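Local coordinates for protein bucandin (Bungarus candidus, PDB 1F94) that is a three-finger krait neurotoxin that probably enhances presynaptic acetylcholine release, at residues G7-G10 against C11-K14. Residues are numbered along the deposited sequence; the frame is centred on the assembly and turned at random.
Sequences GVSG and CHLK
Leu13 folds back over the type I beta turn Gly7-Gly10, which closes the tip of the first finger in this three-finger toxin, between strands 2-7 and 12-16. Two backbone bonds close the turn: Gly10 N to Gly7 O (3.0 Å) and Gly7 N to Gly10 O (2.9 Å). From CB, which points toward the turn, the Leu13 chain leads to CG, 4.0 Å from Gly10 O. There it forks: CD1 reaches the Gly7 backbone, 3.7 Å from its N, whereas CD2 lies 3.7 Å from Ser9 OG. A chi1 of -53° sets CG opposite the carbonyl carbon, and the extended chi2 carries one methyl to each of these two places. Backbone bonding of Leu13 with Arg5 ties this residue into the two-stranded sheet. Gly10, with phi 126°, takes a backbone conformation characteristic of glycine. Next to it, Cys11 holds the tip to strand 2-7 through its disulfide with Cys6. In His12 a chi1 of 61° sets CG between the backbone N and the carbonyl carbon, turning the imidazole toward Ser9. Its CE1 then lies 3.5 Å from Ser9 OG, and Ser9 O meets the ring edge in plane, 3.2 Å from CE1.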
ATOM      1  N   GLY A   7       8.706   1.708  -6.938  1.00 17.84           N
ATOM      2  CA  GLY A   7       9.606   1.192  -7.956  1.00 18.21           C
ATOM      3  C   GLY A   7      11.030   1.577  -7.571  1.00 17.36           C
ATOM      4  O   GLY A   7      11.306   2.090  -6.498  1.00 18.23           O
ATOM      5  N   VAL A   8      11.958   1.372  -8.489  1.00 18.49           N
ATOM      6  CA  VAL A   8      13.383   1.708  -8.226  1.00 18.66           C
ATOM      7  C   VAL A   8      13.556   3.129  -7.853  1.00 18.45           C
ATOM      8  O   VAL A   8      14.485   3.465  -7.141  1.00 19.63           O
ATOM      9  CB  VAL A   8      14.248   1.321  -9.480  1.00 20.63           C
ATOM     10  CG1 VAL A   8      13.987   2.222 -10.634  1.00 20.16           C
ATOM     11  CG2 VAL A   8      15.676   1.308  -9.038  1.00 22.20           C
ATOM     12  N   SER A   9      12.675   4.027  -8.339  1.00 17.58           N
ATOM     13  CA  SER A   9      12.808   5.464  -8.103  1.00 18.17           C
ATOM     14  C   SER A   9      12.183   5.916  -6.800  1.00 17.77           C
ATOM     15  O   SER A   9      12.339   7.092  -6.447  1.00 19.46           O
ATOM     16  CB  SER A   9      12.260   6.270  -9.255  1.00 18.01           C
ATOM     17  OG  SER A   9      10.832   6.139  -9.289  1.00 18.51           O
ATOM     18  N   GLY A  10      11.511   5.006  -6.075  1.00 17.67           N
ATOM     19  CA  GLY A  10      10.870   5.364  -4.806  1.00 18.49           C
ATOM     20  C   GLY A  10       9.426   5.002  -4.795  1.00 17.38           C
ATOM     21  O   GLY A  10       8.915   4.312  -5.699  1.00 17.84           O
ATOM     22  N   CYS A  11       8.716   5.511  -3.794  1.00 17.88           N
ATOM     23  CA  CYS A  11       7.329   5.137  -3.507  1.00 17.56           C
ATOM     24  C   CYS A  11       6.341   6.291  -3.754  1.00 17.32           C
ATOM     25  O   CYS A  11       5.261   6.325  -3.228  1.00 18.68           O
ATOM     26  CB  CYS A  11       7.182   4.582  -2.107  1.00 18.91           C
ATOM     27  SG  CYS A  11       8.058   3.054  -1.814  1.00 20.25           S
ATOM     28  N   HIS A  12       6.743   7.187  -4.652  1.00 17.78           N
ATOM     29  CA  HIS A  12       5.927   8.329  -5.044  1.00 17.70           C
ATOM     30  C   HIS A  12       5.179   8.080  -6.359  1.00 17.59           C
ATOM     31  O   HIS A  12       4.528   8.992  -6.862  1.00 18.68           O
ATOM     32  CB  HIS A  12       6.785   9.575  -5.252  1.00 18.53           C
ATOM     33  CG  HIS A  12       7.797   9.359  -6.352  1.00 18.45           C
ATOM     34  ND1 HIS A  12       9.014   8.767  -6.125  1.00 19.79           N
ATOM     35  CD2 HIS A  12       7.721   9.631  -7.669  1.00 19.06           C
ATOM     36  CE1 HIS A  12       9.643   8.708  -7.260  1.00 20.38           C
ATOM     37  NE2 HIS A  12       8.879   9.226  -8.258  1.00 19.40           N
ATOM     38  N   LEU A  13       5.286   6.866  -6.924  1.00 17.49           N
ATOM     39  CA  LEU A  13       4.606   6.557  -8.146  1.00 17.10           C
ATOM     40  C   LEU A  13       3.097   6.468  -7.896  1.00 17.97           C
ATOM     41  O   LEU A  13       2.717   5.998  -6.829  1.00 19.81           O
ATOM     42  CB  LEU A  13       5.114   5.225  -8.723  1.00 18.02           C
ATOM     43  CG  LEU A  13       6.610   5.131  -8.883  1.00 19.14           C
ATOM     44  CD1 LEU A  13       7.002   3.772  -9.435  1.00 21.30           C
ATOM     45  CD2 LEU A  13       7.173   6.220  -9.781  1.00 22.68           C
ATOM     46  N   LYS A  14       2.294   6.835  -8.858  1.00 18.77           N
ATOM     47  CA  LYS A  14       0.850   6.802  -8.735  1.00 19.71           C
ATOM     48  C   LYS A  14       0.276   5.724  -9.620  1.00 19.90           C
ATOM     49  O   LYS A  14       0.710   5.519 -10.741  1.00 22.89           O
ATOM     50  CB  LYS A  14       0.235   8.146  -9.142  1.00 22.52           C
ATOM     51  CG  LYS A  14       0.736   9.312  -8.266  1.00 27.21           C
ATOM     52  CD  LYS A  14       0.153  10.640  -8.807  1.00 32.89           C
ATOM     53  CE  LYS A  14       0.925  11.836  -8.361  1.00 36.21           C
ATOM     54  NZ  LYS A  14       2.136  12.259  -9.137  1.00 30.34           N
TER